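Local coordinates for protein beta-xylosidase (Uncultured organism, PDB 4MLG) that probably hydrolyses short xylan-derived oligosaccharides, releasing xylose from their non-reducing ends, as a beta-propeller enzyme of glycoside hydrolase family 43, at residues W78-W84 with F99-Q104; L202-E207 with P254-Y260; Y230-Y235 with Y310-I316; W284-D290 with S302-L308. All coordinates share one frame; numbering follows the deposited sequence.

Contact 1 of 4, residues W78-W84 with F99-Q104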
# COMPACT_ATOMS: atom_id res chain seq x y z
N TRP A 78 -7.11 -10.18 1.61
CA TRP A 78 -6.10 -9.30 1.02
C TRP A 78 -4.70 -9.89 1.14
O TRP A 78 -3.71 -9.20 0.90
CB TRP A 78 -6.14 -7.92 1.69
CG TRP A 78 -5.80 -7.94 3.16
CD1 TRP A 78 -6.64 -8.23 4.19
CD2 TRP A 78 -4.53 -7.63 3.75
NE1 TRP A 78 -5.97 -8.13 5.39
CE2 TRP A 78 -4.67 -7.77 5.14
CE3 TRP A 78 -3.28 -7.26 3.23
CZ2 TRP A 78 -3.62 -7.55 6.03
CZ3 TRP A 78 -2.24 -7.04 4.11
CH2 TRP A 78 -2.41 -7.19 5.50
N ALA A 79 -4.64 -11.17 1.49
CA ALA A 79 -3.37 -11.82 1.81
C ALA A 79 -2.36 -11.87 0.67
O ALA A 79 -2.71 -12.16 -0.47
CB ALA A 79 -3.61 -13.21 2.36
N GLY A 80 -1.11 -11.57 1.01
CA GLY A 80 0.01 -11.78 0.12
C GLY A 80 0.86 -12.90 0.67
O GLY A 80 0.74 -14.05 0.23
N ARG A 81 1.69 -12.59 1.66
CA ARG A 81 2.53 -13.59 2.31
C ARG A 81 3.09 -13.11 3.64
O ARG A 81 3.10 -11.91 3.93
CB ARG A 81 3.67 -14.02 1.39
CG ARG A 81 4.57 -12.88 0.93
CD ARG A 81 5.51 -13.35 -0.16
NE ARG A 81 6.37 -12.27 -0.65
CZ ARG A 81 7.63 -12.09 -0.26
NH1 ARG A 81 8.18 -12.92 0.63
NH2 ARG A 81 8.34 -11.09 -0.75
N GLN A 82 3.54 -14.07 4.45
CA GLN A 82 4.27 -13.81 5.70
C GLN A 82 3.45 -13.18 6.82
O GLN A 82 3.33 -11.95 6.91
CB GLN A 82 5.54 -12.98 5.42
CG GLN A 82 6.55 -13.70 4.53
CD GLN A 82 7.63 -12.77 4.00
OE1 GLN A 82 7.34 -11.80 3.32
NE2 GLN A 82 8.88 -13.08 4.33
N LEU A 83 2.89 -14.03 7.68
CA LEU A 83 2.23 -13.58 8.91
C LEU A 83 3.26 -13.45 10.02
O LEU A 83 3.69 -14.45 10.59
CB LEU A 83 1.16 -14.59 9.35
CG LEU A 83 -0.24 -14.45 8.78
CD1 LEU A 83 -1.15 -15.51 9.37
CD2 LEU A 83 -0.79 -13.06 9.05
N TRP A 84 3.65 -12.22 10.33
CA TRP A 84 4.68 -12.00 11.34
C TRP A 84 4.09 -11.75 12.74
O TRP A 84 2.95 -12.14 13.01
CB TRP A 84 5.64 -10.89 10.90
CG TRP A 84 6.57 -11.33 9.80
CD1 TRP A 84 6.53 -12.52 9.11
CD2 TRP A 84 7.68 -10.60 9.26
NE1 TRP A 84 7.54 -12.57 8.19
CE2 TRP A 84 8.27 -11.40 8.25
CE3 TRP A 84 8.24 -9.35 9.52
CZ2 TRP A 84 9.38 -10.99 7.51
CZ3 TRP A 84 9.35 -8.94 8.79
CH2 TRP A 84 9.90 -9.76 7.80
N PHE A 99 -2.52 -8.29 13.09
CA PHE A 99 -1.46 -9.05 12.44
C PHE A 99 -0.81 -8.26 11.31
O PHE A 99 -1.49 -7.56 10.56
CB PHE A 99 -2.01 -10.38 11.89
CG PHE A 99 -3.14 -10.21 10.91
CD1 PHE A 99 -2.88 -10.12 9.55
CD2 PHE A 99 -4.45 -10.17 11.35
CE1 PHE A 99 -3.92 -9.97 8.65
CE2 PHE A 99 -5.49 -10.02 10.45
CZ PHE A 99 -5.22 -9.92 9.10
N PRO A 100 0.52 -8.37 11.19
CA PRO A 100 1.26 -7.80 10.07
C PRO A 100 1.30 -8.79 8.91
O PRO A 100 1.40 -10.00 9.13
CB PRO A 100 2.66 -7.61 10.65
CG PRO A 100 2.79 -8.70 11.65
CD PRO A 100 1.42 -8.96 12.20
N LEU A 101 1.22 -8.29 7.69
CA LEU A 101 1.18 -9.14 6.51
C LEU A 101 1.43 -8.32 5.26
O LEU A 101 0.80 -7.28 5.05
CB LEU A 101 -0.18 -9.84 6.40
CG LEU A 101 -0.39 -10.85 5.28
CD1 LEU A 101 0.32 -12.16 5.58
CD2 LEU A 101 -1.87 -11.09 5.06
N LYS A 102 2.37 -8.76 4.43
CA LYS A 102 2.60 -8.11 3.15
C LYS A 102 1.35 -8.29 2.30
O LYS A 102 0.79 -9.39 2.23
CB LYS A 102 3.81 -8.72 2.44
CG LYS A 102 5.15 -8.43 3.10
CD LYS A 102 6.29 -8.95 2.24
CE LYS A 102 7.65 -8.62 2.82
NZ LYS A 102 8.74 -9.16 1.97
N ASP A 103 0.89 -7.21 1.67
CA ASP A 103 -0.26 -7.29 0.78
C ASP A 103 0.14 -7.95 -0.54
O ASP A 103 1.23 -8.51 -0.66
CB ASP A 103 -0.87 -5.91 0.54
CG ASP A 103 0.15 -4.88 0.09
OD1 ASP A 103 1.21 -5.27 -0.46
OD2 ASP A 103 -0.10 -3.67 0.27
N GLN A 104 -0.73 -7.86 -1.53
CA GLN A 104 -0.46 -8.48 -2.82
C GLN A 104 0.54 -7.66 -3.63
O GLN A 104 0.85 -7.99 -4.78
CB GLN A 104 -1.76 -8.70 -3.58
CG GLN A 104 -2.70 -9.66 -2.86
CD GLN A 104 -4.09 -9.68 -3.45
OE1 GLN A 104 -4.32 -9.15 -4.54
NE2 GLN A 104 -5.02 -10.29 -2.73
O HOH W 1 -3.59 -7.23 -0.91
O HOH W 2 10.49 -11.52 3.25
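W78 and Q104 are joined through one water, which donates to W78 O at 2.7 Å and accepts from Q104 N. With CG of W78 set between the backbone N and the carbonyl carbon (chi1 63°), its six-membered ring offers a face to L101, whose CD2 sits 4.0 Å from the ring centroid in a CH-pi contact. D103 CB lies at the ring edge, and W78 CZ2 meets F99 CE1 obliquely at 3.6 Å. With an alanine in place of W78, L101 CD2 would probably lose its aromatic platform and a gap would open beside F99 and D103. The hairpin of strands 81-91 and 94-102 belongs to one four-stranded antiparallel blade of the propeller. At its open end G80 and R81 both face K102, a classic beta bulge; glycine suits the place because a CB there would run into K102 O and D103 O. K102 N donates to R81 O at 3.3 Å, while the return bond from R81 N and that from W84 N to P100 O are weak. On the face that carries L83, its CD2 packs on F99 CD1 at 3.6 Å, an apolar contact suited to the buried side. On the other face K102 runs extended beside Q82, and one water accepts from both K102 NZ (3.2 Å) and Q82 NE2, which also bonds to F46 O. R81 NH2 comes within 3.4 Å of K102 NZ, a like-charge approach probably eased by the salt bridges of R81 to D44 and D106.

Contact 2 of 4, residues L202-E207 with P254-Y260; sequences LMILDE and PYGPFTY
Swinging CG of L202 opposite its own backbone N (chi1 -174°) carries CD1 across to the chain at P254-Y255 and to the ring of F258, which it meets obliquely, 3.9 Å from CE2. At the far end Y260 has its CG placed likewise (chi1 171°), and E207 bends at its second torsion, so ring and carboxylate run side by side. Between these ends lies a short parallel ladder, the one parallel pairing in a mixed eight-stranded sheet. Strands 200-205 and 258-265 each close a four-stranded antiparallel set, so the arrangement is consistent with the outer edges of two neighbouring propeller blades joining. F258 N donates to M203 O at 2.7 Å, L205 N to F258 O at 2.8 Å and Y260 N to L205 O at 3.2 Å. P257, with no N-H to give, fits just before the first of these bonds. I204 and F258 turn to one face, where F236 and Y234 of strand 233-239 cover them, and bulky apolar groups suit that buried side. L205 and T259 turn to the other, partly exposed face; there L205 CD1 lies along P257 CB at 3.7 Å, and the shorter, polar-tipped threonine tolerates the setting. Where the two segments diverge, a water accepts from M203 N and donates to Y255 O at 2.8 Å, linking them. The charge of D206 goes to R219 instead of to the opposite strand. E207 OE2 ends in the plane of the Y260 ring, at its edge, 3.6 Å from CD2, with carboxylate and ring nearly perpendicular.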
# COMPACT_ATOMS: atom_id res chain seq x y z
N LEU A 202 7.60 7.73 18.32
CA LEU A 202 7.76 7.51 19.75
C LEU A 202 9.23 7.72 20.07
O LEU A 202 10.02 6.78 19.98
CB LEU A 202 7.33 6.10 20.15
CG LEU A 202 7.35 5.85 21.66
CD1 LEU A 202 6.15 6.52 22.33
CD2 LEU A 202 7.39 4.37 21.99
N MET A 203 9.58 8.95 20.41
CA MET A 203 10.98 9.32 20.61
C MET A 203 11.64 8.53 21.73
O MET A 203 11.17 8.54 22.87
CB MET A 203 11.10 10.82 20.87
CG MET A 203 10.44 11.68 19.82
SD MET A 203 10.51 13.44 20.20
CE MET A 203 12.26 13.77 19.99
N ILE A 204 12.73 7.84 21.40
CA ILE A 204 13.56 7.19 22.41
C ILE A 204 14.84 8.00 22.58
O ILE A 204 15.55 8.26 21.61
CB ILE A 204 13.88 5.73 22.03
CG1 ILE A 204 12.60 4.99 21.65
CG2 ILE A 204 14.58 5.03 23.18
CD1 ILE A 204 12.82 3.53 21.32
N LEU A 205 15.12 8.41 23.81
CA LEU A 205 16.19 9.37 24.07
C LEU A 205 17.37 8.81 24.86
O LEU A 205 17.33 7.68 25.36
CB LEU A 205 15.63 10.59 24.80
CG LEU A 205 14.43 11.30 24.17
CD1 LEU A 205 14.04 12.51 25.00
CD2 LEU A 205 14.74 11.70 22.74
N ASP A 206 18.41 9.63 24.98
CA ASP A 206 19.55 9.35 25.84
C ASP A 206 19.17 9.55 27.29
O ASP A 206 18.00 9.79 27.61
CB ASP A 206 20.70 10.31 25.53
CG ASP A 206 21.51 9.89 24.32
OD1 ASP A 206 21.67 8.68 24.10
OD2 ASP A 206 21.99 10.79 23.59
N GLU A 207 20.16 9.47 28.18
CA GLU A 207 19.98 9.90 29.55
C GLU A 207 20.10 11.42 29.57
O GLU A 207 19.75 12.08 30.55
CB GLU A 207 21.03 9.27 30.47
CG GLU A 207 21.04 7.75 30.47
CD GLU A 207 21.82 7.16 29.30
OE1 GLU A 207 22.44 7.94 28.55
OE2 GLU A 207 21.82 5.92 29.14
N PRO A 254 1.75 7.53 27.19
CA PRO A 254 1.85 6.70 25.98
C PRO A 254 2.47 7.40 24.77
O PRO A 254 2.94 6.72 23.86
CB PRO A 254 0.39 6.33 25.69
CG PRO A 254 -0.44 7.31 26.46
CD PRO A 254 0.36 7.60 27.69
N TYR A 255 2.45 8.73 24.76
CA TYR A 255 3.03 9.49 23.65
C TYR A 255 4.43 9.99 23.96
O TYR A 255 5.36 9.76 23.19
CB TYR A 255 2.14 10.68 23.30
CG TYR A 255 0.83 10.33 22.64
CD1 TYR A 255 0.78 9.99 21.29
CD2 TYR A 255 -0.36 10.35 23.35
CE1 TYR A 255 -0.42 9.68 20.68
CE2 TYR A 255 -1.56 10.04 22.75
CZ TYR A 255 -1.59 9.70 21.41
OH TYR A 255 -2.78 9.39 20.81
N GLY A 256 4.56 10.67 25.10
CA GLY A 256 5.79 11.35 25.49
C GLY A 256 7.06 10.53 25.33
O GLY A 256 7.02 9.31 25.45
N PRO A 257 8.18 11.21 25.06
CA PRO A 257 9.48 10.58 24.80
C PRO A 257 9.88 9.60 25.90
O PRO A 257 9.64 9.86 27.07
CB PRO A 257 10.44 11.77 24.77
CG PRO A 257 9.60 12.91 24.34
CD PRO A 257 8.26 12.68 24.97
N PHE A 258 10.47 8.48 25.50
CA PHE A 258 10.94 7.48 26.45
C PHE A 258 12.46 7.51 26.56
O PHE A 258 13.17 7.50 25.56
CB PHE A 258 10.46 6.08 26.04
CG PHE A 258 9.05 5.78 26.45
CD1 PHE A 258 8.79 4.91 27.49
CD2 PHE A 258 7.98 6.38 25.80
CE1 PHE A 258 7.50 4.64 27.88
CE2 PHE A 258 6.68 6.11 26.18
CZ PHE A 258 6.44 5.24 27.23
N THR A 259 12.95 7.55 27.80
CA THR A 259 14.38 7.58 28.06
C THR A 259 14.93 6.18 28.29
O THR A 259 14.46 5.45 29.16
CB THR A 259 14.70 8.47 29.28
OG1 THR A 259 14.50 9.85 28.93
CG2 THR A 259 16.13 8.26 29.73
N TYR A 260 15.94 5.81 27.50
CA TYR A 260 16.62 4.53 27.63
C TYR A 260 17.09 4.27 29.06
O TYR A 260 17.54 5.19 29.75
CB TYR A 260 17.82 4.45 26.67
CG TYR A 260 18.71 3.25 26.89
CD1 TYR A 260 18.43 2.03 26.29
CD2 TYR A 260 19.85 3.34 27.69
CE1 TYR A 260 19.25 0.93 26.48
CE2 TYR A 260 20.67 2.24 27.89
CZ TYR A 260 20.37 1.04 27.28
OH TYR A 260 21.18 -0.05 27.48
O HOH W 3 7.60 10.90 22.00

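Contact 3 of 4, residues Y230-Y235 with Y310-I316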
# COMPACT_ATOMS: atom_id res chain seq x y z
N TYR A 230 4.11 -0.46 35.33
CA TYR A 230 4.48 -0.96 36.65
C TYR A 230 4.87 0.17 37.60
O TYR A 230 5.71 1.01 37.27
CB TYR A 230 5.62 -1.97 36.54
CG TYR A 230 6.33 -2.26 37.86
CD1 TYR A 230 5.77 -3.12 38.79
CD2 TYR A 230 7.55 -1.67 38.15
CE1 TYR A 230 6.42 -3.38 39.99
CE2 TYR A 230 8.20 -1.92 39.34
CZ TYR A 230 7.63 -2.78 40.26
OH TYR A 230 8.28 -3.03 41.45
N ASN A 231 4.25 0.17 38.78
CA ASN A 231 4.55 1.14 39.83
C ASN A 231 4.41 2.59 39.38
O ASN A 231 5.26 3.43 39.70
CB ASN A 231 5.94 0.88 40.42
CG ASN A 231 6.05 1.31 41.87
OD1 ASN A 231 5.24 2.09 42.36
ND2 ASN A 231 7.06 0.80 42.56
N GLY A 232 3.35 2.88 38.64
CA GLY A 232 3.08 4.23 38.18
C GLY A 232 4.07 4.72 37.14
O GLY A 232 4.33 5.92 37.05
N LYS A 233 4.63 3.81 36.36
CA LYS A 233 5.61 4.17 35.35
C LYS A 233 5.43 3.34 34.07
O LYS A 233 5.05 2.17 34.13
CB LYS A 233 7.03 4.00 35.90
CG LYS A 233 8.07 4.89 35.24
CD LYS A 233 9.46 4.60 35.77
CE LYS A 233 9.52 4.72 37.28
NZ LYS A 233 10.87 4.39 37.82
N TYR A 234 5.71 3.95 32.93
CA TYR A 234 5.61 3.26 31.65
C TYR A 234 6.93 2.57 31.29
O TYR A 234 8.01 3.09 31.57
CB TYR A 234 5.21 4.23 30.53
CG TYR A 234 3.76 4.63 30.55
CD1 TYR A 234 2.82 3.98 29.76
CD2 TYR A 234 3.32 5.68 31.36
CE1 TYR A 234 1.49 4.35 29.77
CE2 TYR A 234 1.99 6.05 31.38
CZ TYR A 234 1.08 5.39 30.58
OH TYR A 234 -0.25 5.76 30.59
N TYR A 235 6.83 1.41 30.66
CA TYR A 235 8.02 0.68 30.23
C TYR A 235 7.91 0.26 28.77
O TYR A 235 7.17 -0.66 28.43
CB TYR A 235 8.23 -0.57 31.10
CG TYR A 235 8.65 -0.28 32.53
CD1 TYR A 235 9.99 -0.22 32.88
CD2 TYR A 235 7.70 -0.06 33.52
CE1 TYR A 235 10.38 0.04 34.18
CE2 TYR A 235 8.08 0.20 34.82
CZ TYR A 235 9.42 0.25 35.15
OH TYR A 235 9.80 0.51 36.45
N TYR A 310 11.98 -6.71 39.43
CA TYR A 310 12.30 -5.29 39.44
C TYR A 310 13.15 -4.91 40.65
O TYR A 310 13.07 -5.54 41.70
CB TYR A 310 11.03 -4.44 39.44
CG TYR A 310 10.13 -4.63 38.24
CD1 TYR A 310 10.35 -3.93 37.06
CD2 TYR A 310 9.06 -5.51 38.29
CE1 TYR A 310 9.53 -4.10 35.97
CE2 TYR A 310 8.23 -5.69 37.19
CZ TYR A 310 8.47 -4.98 36.04
OH TYR A 310 7.65 -5.16 34.95
N ASN A 311 13.96 -3.87 40.49
CA ASN A 311 14.68 -3.27 41.60
C ASN A 311 13.83 -2.15 42.19
O ASN A 311 13.06 -1.52 41.47
CB ASN A 311 16.04 -2.75 41.14
CG ASN A 311 16.99 -3.86 40.76
OD1 ASN A 311 17.08 -4.88 41.44
ND2 ASN A 311 17.71 -3.67 39.66
N PRO A 312 13.97 -1.91 43.51
CA PRO A 312 13.18 -0.89 44.21
C PRO A 312 13.23 0.50 43.57
O PRO A 312 12.32 1.29 43.78
CB PRO A 312 13.83 -0.86 45.60
CG PRO A 312 14.36 -2.23 45.78
CD PRO A 312 14.83 -2.67 44.43
N ASP A 313 14.27 0.78 42.79
CA ASP A 313 14.38 2.07 42.11
C ASP A 313 13.63 2.08 40.78
O ASP A 313 13.68 3.06 40.04
CB ASP A 313 15.85 2.47 41.91
CG ASP A 313 16.52 1.69 40.81
OD1 ASP A 313 16.27 0.47 40.70
OD2 ASP A 313 17.31 2.29 40.05
N GLY A 314 12.95 0.98 40.47
CA GLY A 314 12.14 0.89 39.27
C GLY A 314 12.80 0.14 38.12
O GLY A 314 12.12 -0.32 37.20
N SER A 315 14.12 0.02 38.18
CA SER A 315 14.87 -0.64 37.12
C SER A 315 14.57 -2.14 37.06
O SER A 315 14.09 -2.73 38.03
CB SER A 315 16.38 -0.42 37.30
OG SER A 315 16.83 -0.97 38.53
N ILE A 316 14.84 -2.75 35.90
CA ILE A 316 14.60 -4.17 35.71
C ILE A 316 15.90 -4.96 35.82
O ILE A 316 16.90 -4.61 35.19
CB ILE A 316 13.97 -4.45 34.32
CG1 ILE A 316 12.76 -3.55 34.10
CG2 ILE A 316 13.59 -5.91 34.19
CD1 ILE A 316 12.13 -3.71 32.72
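An aromatic cluster of Y230, Y235 and Y310 ties a tight hairpin to the loop that follows strand 302-308. Y230 and Y310 form a face-to-face stack, centroids 3.8 Å apart and planes only 9° from parallel. The two side chains run in opposite senses, so Y230 OH lies 3.7 Å from Y310 CB and each phenol ends near the root of the other. Y230 reaches across because its CG stands opposite the backbone N (chi1 164°), and N231 CB lies over the rim of its opposite face. A serine at Y230 would probably leave one face of the Y310 ring without its stacking partner and set that ring freer to turn. Y235 is oblique to Y310; Y235 OH instead donates to G314 O at 2.6 Å, a use to which tyrosine, apolar in the ring and polar at the tip, is well suited. That carbonyl is presented by a type I turn from N311 to G314, closed by G314 N to N311 O at 2.7 Å. Glycine fits the fourth place, where a CB would press on the preceding carbonyl O. S315 OG donates to the syn side of D313 OD1 at 2.7 Å and accepts from N311 ND2, so three polar side chains brace the turn. I316 CD1 adds an apolar touch to Y235 CD1 at 4.1 Å. W284 meets Y310 edge-to-face, H228 of strand 223-230 lies nearly parallel to Y235, and I316 N is hydrogen-bonded to Y248 OH of strand 246-251, so the loop bridges the strands of two sheets.

Contact 4 of 4, residues W284-D290 with S302-L308; sequences WYLFHHD and SLKVAEL
This contact is an antiparallel strand pairing, largely buried, between 283-290 and 302-308, the two central strands of a four-stranded sheet. Hydrogen-bonded pairs L286-A306, H288-K304 and D290-S302 alternate with non-hydrogen-bonded ones. L286 N to A306 O is nearly straight (177°) at 2.6 Å, whereas the return bond from A306 N is weak; H288 N gives to K304 O at 2.7 Å. Toward the D290 end of one face, H288, K304 and D290 form a polar row. K304 CG rides over the H288 ring, 3.7 Å from its centroid, and the lysine, bent at chi3 (-58°), then turns its NZ to D290 OD2 at 2.8 Å. This salt bridge meets the syn side of the carboxylate, 27° out of its plane. A long aliphatic stem with a charged tip suits the place, since the stem covers the imidazole while the tip pairs with the acid. H288 ND1 donates in its ring plane to L286 O at 2.6 Å, which fixes the ring's rotation, and A306 is small enough to sit at the ring edge. The sheet is a propeller blade, and strand 5-6 pairs with 302-308, consistent with the N-terminal strand closing the ring in the last blade; Y6 OH bonds to both D290 and K304, and T322 to D290. On the opposite face the middle is apolar: V305 CG2 lies over the centre of the F287 ring, 4.0 Å from its centroid, and touches Y285 CB at 3.7 Å, so one valine methyl serves two aromatic side chains. F287 itself packs on L25 and I27 of strand 24-32.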
# COMPACT_ATOMS: atom_id res chain seq x y z
N TRP A 284 6.05 -11.28 37.66
CA TRP A 284 6.25 -10.84 36.29
C TRP A 284 7.06 -11.86 35.50
O TRP A 284 7.95 -12.52 36.05
CB TRP A 284 6.94 -9.47 36.26
CG TRP A 284 6.08 -8.35 36.74
CD1 TRP A 284 5.84 -7.99 38.04
CD2 TRP A 284 5.33 -7.43 35.93
NE1 TRP A 284 4.99 -6.91 38.08
CE2 TRP A 284 4.66 -6.55 36.81
CE3 TRP A 284 5.16 -7.28 34.55
CZ2 TRP A 284 3.84 -5.52 36.34
CZ3 TRP A 284 4.34 -6.26 34.10
CH2 TRP A 284 3.69 -5.39 34.99
N TYR A 285 6.74 -12.00 34.22
CA TYR A 285 7.42 -12.97 33.36
C TYR A 285 7.87 -12.35 32.04
O TYR A 285 7.19 -11.47 31.50
CB TYR A 285 6.50 -14.17 33.09
CG TYR A 285 6.11 -14.93 34.33
CD1 TYR A 285 6.89 -15.97 34.81
CD2 TYR A 285 4.95 -14.61 35.03
CE1 TYR A 285 6.54 -16.67 35.95
CE2 TYR A 285 4.59 -15.30 36.17
CZ TYR A 285 5.38 -16.33 36.63
OH TYR A 285 5.03 -17.02 37.76
N LEU A 286 9.01 -12.80 31.55
CA LEU A 286 9.51 -12.35 30.25
C LEU A 286 9.42 -13.48 29.24
O LEU A 286 10.35 -14.28 29.10
CB LEU A 286 10.95 -11.86 30.36
CG LEU A 286 11.61 -11.37 29.06
CD1 LEU A 286 10.96 -10.08 28.58
CD2 LEU A 286 13.11 -11.19 29.24
N PHE A 287 8.30 -13.56 28.53
CA PHE A 287 8.14 -14.55 27.48
C PHE A 287 9.02 -14.16 26.30
O PHE A 287 9.01 -13.01 25.87
CB PHE A 287 6.68 -14.64 27.03
CG PHE A 287 5.75 -15.19 28.08
CD1 PHE A 287 5.42 -16.53 28.10
CD2 PHE A 287 5.21 -14.36 29.05
CE1 PHE A 287 4.57 -17.04 29.06
CE2 PHE A 287 4.36 -14.86 30.01
CZ PHE A 287 4.04 -16.20 30.02
N HIS A 288 9.78 -15.12 25.78
CA HIS A 288 10.67 -14.87 24.65
C HIS A 288 10.97 -16.17 23.91
O HIS A 288 10.24 -17.15 24.05
CB HIS A 288 11.96 -14.19 25.11
CG HIS A 288 12.71 -14.95 26.16
ND1 HIS A 288 12.25 -15.09 27.45
CD2 HIS A 288 13.90 -15.61 26.10
CE1 HIS A 288 13.12 -15.81 28.15
NE2 HIS A 288 14.12 -16.13 27.35
N HIS A 289 12.04 -16.18 23.12
CA HIS A 289 12.43 -17.39 22.39
C HIS A 289 13.92 -17.48 22.10
O HIS A 289 14.64 -16.48 22.11
CB HIS A 289 11.64 -17.51 21.08
CG HIS A 289 11.90 -16.42 20.09
ND1 HIS A 289 10.90 -15.67 19.53
CD2 HIS A 289 13.06 -15.96 19.56
CE1 HIS A 289 11.42 -14.79 18.69
NE2 HIS A 289 12.73 -14.94 18.70
N ASP A 290 14.39 -18.70 21.84
CA ASP A 290 15.73 -18.92 21.30
C ASP A 290 15.73 -20.15 20.39
O ASP A 290 14.73 -20.86 20.30
CB ASP A 290 16.78 -19.04 22.41
CG ASP A 290 16.44 -20.09 23.45
OD1 ASP A 290 15.67 -21.02 23.15
OD2 ASP A 290 16.97 -19.98 24.58
N SER A 302 11.91 -21.49 19.36
CA SER A 302 11.07 -22.11 20.38
C SER A 302 10.83 -21.13 21.52
O SER A 302 11.78 -20.60 22.09
CB SER A 302 11.73 -23.38 20.91
OG SER A 302 12.06 -24.26 19.85
N LEU A 303 9.57 -20.89 21.85
CA LEU A 303 9.24 -19.92 22.88
C LEU A 303 9.55 -20.42 24.29
O LEU A 303 9.48 -21.62 24.56
CB LEU A 303 7.79 -19.42 22.77
CG LEU A 303 6.63 -20.38 22.52
CD1 LEU A 303 6.43 -21.35 23.67
CD2 LEU A 303 5.36 -19.59 22.29
N LYS A 304 9.89 -19.49 25.17
CA LYS A 304 10.27 -19.83 26.54
C LYS A 304 9.92 -18.69 27.49
O LYS A 304 9.74 -17.55 27.06
CB LYS A 304 11.76 -20.15 26.60
CG LYS A 304 12.66 -19.03 26.08
CD LYS A 304 14.10 -19.49 25.96
CE LYS A 304 14.64 -19.98 27.29
NZ LYS A 304 16.06 -20.43 27.19
N VAL A 305 9.84 -19.00 28.78
CA VAL A 305 9.46 -18.00 29.76
C VAL A 305 10.45 -17.94 30.93
O VAL A 305 10.85 -18.97 31.48
CB VAL A 305 8.02 -18.23 30.28
CG1 VAL A 305 7.84 -19.67 30.75
CG2 VAL A 305 7.69 -17.25 31.40
N ALA A 306 10.85 -16.73 31.29
CA ALA A 306 11.73 -16.51 32.43
C ALA A 306 11.12 -15.46 33.35
O ALA A 306 10.50 -14.50 32.89
CB ALA A 306 13.10 -16.07 31.97
N GLU A 307 11.28 -15.66 34.66
CA GLU A 307 10.73 -14.73 35.64
C GLU A 307 11.45 -13.38 35.59
O GLU A 307 12.68 -13.33 35.59
CB GLU A 307 10.80 -15.32 37.05
CG GLU A 307 10.20 -14.43 38.12
CD GLU A 307 10.13 -15.11 39.47
OE1 GLU A 307 10.62 -16.25 39.59
OE2 GLU A 307 9.58 -14.50 40.41
N LEU A 308 10.68 -12.31 35.56
CA LEU A 308 11.23 -10.96 35.52
C LEU A 308 11.07 -10.28 36.87
O LEU A 308 10.00 -10.33 37.48
CB LEU A 308 10.55 -10.13 34.43
CG LEU A 308 11.15 -8.76 34.12
CD1 LEU A 308 11.44 -8.63 32.64
CD2 LEU A 308 10.23 -7.65 34.59
O HOH W 4 8.64 -11.73 38.94

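How the contacts relate
Contacts 2, 3 and 4 form a connected run. Contacts 2 and 3 share a sheet and touch through Y234, whose CB lies 3.5 Å from F258 CE1 and whose OH lies beside P254. Contact 3 in turn meets contact 4, with Y310 and Y230 against W284 and I316 CG2 on L308 CG at 3.7 Å. Contact 1 stands apart, its nearest atoms about 10 Å from contact 4 and about 17 Å from contact 2; its W84 side chain is about 3 Å from a bound sulfate. The calcium held by D85 and H274 lies about 9 Å from the side chains of both P100 and H289, and probably marks the central region where family 43 enzymes have their active site.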